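Local structure of titin (6H4L) at residues Cys71-Arg80 with Ser91-Thr99. The protein serves as a giant structural scaffold of the muscle sarcomere, probably organising its M-band through immunoglobulin-like domains such as this one. Sequence-based numbering, arbitrary orientation.
Sequences CHTDDSGTYR and SDYATLDVT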
loop_
_atom_site.group_PDB
_atom_site.type_symbol
_atom_site.label_atom_id
_atom_site.label_comp_id
_atom_site.label_asym_id
_atom_site.label_seq_id
_atom_site.Cartn_x
_atom_site.Cartn_y
_atom_site.Cartn_z
ATOM N N CYS A 71 -9.931 -9.218 8.954
ATOM C CA CYS A 71 -10.489 -7.870 8.904
ATOM C C CYS A 71 -11.730 -7.638 9.747
ATOM O O CYS A 71 -12.711 -8.365 9.632
ATOM C CB CYS A 71 -10.809 -7.501 7.459
ATOM S SG CYS A 71 -9.339 -7.188 6.459
ATOM N N HIS A 72 -11.684 -6.596 10.573
ATOM C CA HIS A 72 -12.840 -6.185 11.361
ATOM C C HIS A 72 -13.238 -4.765 10.984
ATOM O O HIS A 72 -12.598 -4.141 10.126
ATOM C CB HIS A 72 -12.530 -6.261 12.857
ATOM C CG HIS A 72 -12.132 -7.625 13.329
ATOM N ND1 HIS A 72 -11.211 -7.822 14.335
ATOM C CD2 HIS A 72 -12.532 -8.858 12.938
ATOM C CE1 HIS A 72 -11.057 -9.117 14.541
ATOM N NE2 HIS A 72 -11.851 -9.767 13.710
ATOM N N THR A 73 -14.291 -4.254 11.618
ATOM C CA THR A 73 -14.785 -2.919 11.301
ATOM C C THR A 73 -13.702 -1.858 11.477
ATOM O O THR A 73 -13.609 -0.915 10.684
ATOM C CB THR A 73 -16.012 -2.558 12.148
ATOM O OG1 THR A 73 -17.042 -3.530 11.928
ATOM C CG2 THR A 73 -16.531 -1.179 11.771
ATOM N N ASP A 74 -12.872 -2.032 12.501
ATOM C CA ASP A 74 -11.802 -1.081 12.808
ATOM C C ASP A 74 -10.757 -0.974 11.700
ATOM O O ASP A 74 -9.970 -0.030 11.669
ATOM C CB ASP A 74 -11.111 -1.466 14.118
ATOM N N ASP A 75 -10.746 -1.952 10.803
ATOM C CA ASP A 75 -9.763 -1.999 9.724
ATOM C C ASP A 75 -10.210 -1.223 8.497
ATOM O O ASP A 75 -9.433 -1.025 7.563
ATOM C CB ASP A 75 -9.481 -3.451 9.357
ATOM C CG ASP A 75 -8.760 -4.186 10.457
ATOM O OD1 ASP A 75 -7.759 -3.640 10.969
ATOM O OD2 ASP A 75 -9.202 -5.297 10.822
ATOM N N SER A 76 -11.465 -0.793 8.498
ATOM C CA SER A 76 -11.997 0.000 7.398
ATOM C C SER A 76 -11.305 1.352 7.363
ATOM O O SER A 76 -10.754 1.805 8.365
ATOM C CB SER A 76 -13.505 0.206 7.566
ATOM O OG SER A 76 -14.192 -1.029 7.657
ATOM N N GLY A 77 -11.338 2.001 6.206
ATOM C CA GLY A 77 -10.818 3.348 6.104
ATOM C C GLY A 77 -9.878 3.500 4.934
ATOM O O GLY A 77 -9.898 2.696 3.995
ATOM N N THR A 78 -9.037 4.526 5.001
ATOM C CA THR A 78 -8.132 4.856 3.909
ATOM C C THR A 78 -6.758 4.248 4.124
ATOM O O THR A 78 -6.145 4.444 5.176
ATOM C CB THR A 78 -7.985 6.387 3.776
ATOM O OG1 THR A 78 -9.280 6.974 3.577
ATOM C CG2 THR A 78 -7.066 6.747 2.616
ATOM N N TYR A 79 -6.274 3.514 3.120
ATOM C CA TYR A 79 -4.921 2.979 3.148
ATOM C C TYR A 79 -4.128 3.696 2.091
ATOM O O TYR A 79 -4.602 3.850 0.966
ATOM C CB TYR A 79 -4.915 1.467 2.905
ATOM C CG TYR A 79 -5.436 0.719 4.113
ATOM C CD1 TYR A 79 -4.570 0.276 5.107
ATOM C CD2 TYR A 79 -6.791 0.495 4.269
ATOM C CE1 TYR A 79 -5.048 -0.385 6.234
ATOM C CE2 TYR A 79 -7.281 -0.168 5.396
ATOM C CZ TYR A 79 -6.397 -0.606 6.362
ATOM O OH TYR A 79 -6.862 -1.265 7.479
ATOM N N ARG A 80 -2.933 4.144 2.467
ATOM C CA ARG A 80 -2.092 4.909 1.553
ATOM C C ARG A 80 -0.681 4.336 1.493
ATOM O O ARG A 80 -0.098 3.996 2.527
ATOM C CB ARG A 80 -2.041 6.374 2.013
ATOM C CG ARG A 80 -1.055 7.237 1.224
ATOM C CD ARG A 80 -0.958 8.649 1.787
ATOM N NE ARG A 80 -2.202 9.403 1.672
ATOM C CZ ARG A 80 -2.496 10.203 0.651
ATOM N NH1 ARG A 80 -1.647 10.325 -0.365
ATOM N NH2 ARG A 80 -3.644 10.871 0.637
ATOM N N SER A 91 2.401 8.821 -4.483
ATOM C CA SER A 91 1.543 8.245 -3.447
ATOM C C SER A 91 0.232 7.805 -4.054
ATOM O O SER A 91 -0.205 8.329 -5.086
ATOM C CB SER A 91 1.295 9.257 -2.328
ATOM O OG SER A 91 0.612 8.636 -1.241
ATOM N N ASP A 92 -0.397 6.817 -3.420
ATOM C CA ASP A 92 -1.678 6.303 -3.890
ATOM C C ASP A 92 -2.476 5.954 -2.649
ATOM O O ASP A 92 -1.899 5.645 -1.611
ATOM C CB ASP A 92 -1.459 5.048 -4.737
ATOM C CG ASP A 92 -2.734 4.530 -5.380
ATOM O OD1 ASP A 92 -3.631 5.327 -5.726
ATOM O OD2 ASP A 92 -2.829 3.302 -5.548
ATOM N N TYR A 93 -3.798 6.032 -2.744
ATOM C CA TYR A 93 -4.630 5.653 -1.609
ATOM C C TYR A 93 -5.925 5.032 -2.094
ATOM O O TYR A 93 -6.347 5.259 -3.225
ATOM C CB TYR A 93 -4.915 6.858 -0.714
ATOM C CG TYR A 93 -5.745 7.937 -1.371
ATOM C CD1 TYR A 93 -7.132 7.904 -1.323
ATOM C CD2 TYR A 93 -5.138 8.989 -2.040
ATOM C CE1 TYR A 93 -7.894 8.891 -1.923
ATOM C CE2 TYR A 93 -5.894 9.986 -2.642
ATOM C CZ TYR A 93 -7.269 9.928 -2.583
ATOM O OH TYR A 93 -8.026 10.911 -3.182
ATOM N N ALA A 94 -6.550 4.246 -1.224
ATOM C CA ALA A 94 -7.807 3.590 -1.536
ATOM C C ALA A 94 -8.520 3.292 -0.229
ATOM O O ALA A 94 -7.926 3.359 0.846
ATOM C CB ALA A 94 -7.559 2.295 -2.324
ATOM N N THR A 95 -9.797 2.950 -0.333
ATOM C CA THR A 95 -10.602 2.695 0.851
ATOM C C THR A 95 -10.897 1.218 1.030
ATOM O O THR A 95 -11.110 0.490 0.062
ATOM C CB THR A 95 -11.937 3.451 0.792
ATOM O OG1 THR A 95 -12.697 2.995 -0.334
ATOM C CG2 THR A 95 -11.701 4.945 0.678
ATOM N N LEU A 96 -10.899 0.782 2.283
ATOM C CA LEU A 96 -11.385 -0.546 2.629
ATOM C C LEU A 96 -12.719 -0.425 3.349
ATOM O O LEU A 96 -12.861 0.367 4.283
ATOM C CB LEU A 96 -10.394 -1.262 3.541
ATOM C CG LEU A 96 -10.761 -2.719 3.834
ATOM C CD1 LEU A 96 -10.759 -3.553 2.555
ATOM C CD2 LEU A 96 -9.829 -3.310 4.882
ATOM N N ASP A 97 -13.698 -1.208 2.912
ATOM C CA ASP A 97 -14.959 -1.314 3.632
ATOM C C ASP A 97 -15.149 -2.744 4.087
ATOM O O ASP A 97 -15.384 -3.638 3.276
ATOM C CB ASP A 97 -16.131 -0.871 2.756
ATOM C CG ASP A 97 -16.201 0.635 2.596
ATOM O OD1 ASP A 97 -16.021 1.353 3.604
ATOM O OD2 ASP A 97 -16.428 1.103 1.460
ATOM N N VAL A 98 -15.033 -2.959 5.392
ATOM C CA VAL A 98 -15.265 -4.278 5.964
ATOM C C VAL A 98 -16.754 -4.445 6.260
ATOM O O VAL A 98 -17.321 -3.727 7.081
ATOM C CB VAL A 98 -14.422 -4.494 7.235
ATOM C CG1 VAL A 98 -14.522 -5.937 7.702
ATOM C CG2 VAL A 98 -12.971 -4.125 6.967
ATOM N N THR A 99 -17.386 -5.391 5.573
ATOM C CA THR A 99 -18.835 -5.558 5.647
ATOM C C THR A 99 -19.235 -6.701 6.576
ATOM O O THR A 99 -18.547 -7.717 6.651
ATOM C CB THR A 99 -19.427 -5.813 4.249
ATOM O OG1 THR A 99 -18.936 -7.061 3.743
ATOM C CG2 THR A 99 -19.022 -4.695 3.296
HETATM O O HOH W 1 -17.202 -0.423 7.716
#
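Gly77 and Tyr79 pair with Leu96 and Ala94 in the antiparallel F-G hairpin of an I-set immunoglobulin domain, and the turn before strand 77-85 carries the tyrosine corner of this fold. Four backbone hydrogen bonds join the strands: Gly77 and Leu96 exchange one pair, Tyr79 and Ala94 the other, with Tyr79 N 2.8 Å from Ala94 O. Beyond the Gly77-Leu96 pair the Ser76 side chain takes over, for Val98 N donates to Ser76 OG at 3.1 Å, nearly straight at 164°. In the corner itself Tyr79 OH donates to Asp75 O over 2.6 Å, in the carbonyl plane and on a lone pair. The carboxylate of Asp75 accepts His72 N through OD2, which also forms a salt bridge with Lys54, while His72 NE2 and Asp70 bind zinc.

Apolar packing fills the core side. Leu96 CB lies 3.8 Å from Tyr79 CE2, and Phe28 of the facing sheet touches both residues. Val98 sets its two methyls against the 71-76 turn: Val98 CG1 packs 4.0 Å from Cys71 CB, whereas Val98 CG2 rests on a polar atom, 3.2 Å from His72 O.

On the other face Arg80 reaches across to Tyr93 and Ser91 of the partner strand. Its chain bends at chi3 (-65°), and the guanidinium slants past the Tyr93 ring, planes 36° apart, with Arg80 NH2 3.6 Å from Tyr93 CD2 and Tyr93 CB over one guanidinium face. Arg80 NH1 donates to Ser91 OG, 3.0 Å away and close to the guanidinium plane; that hydroxyl is also hydrogen-bonded to Ala81 O.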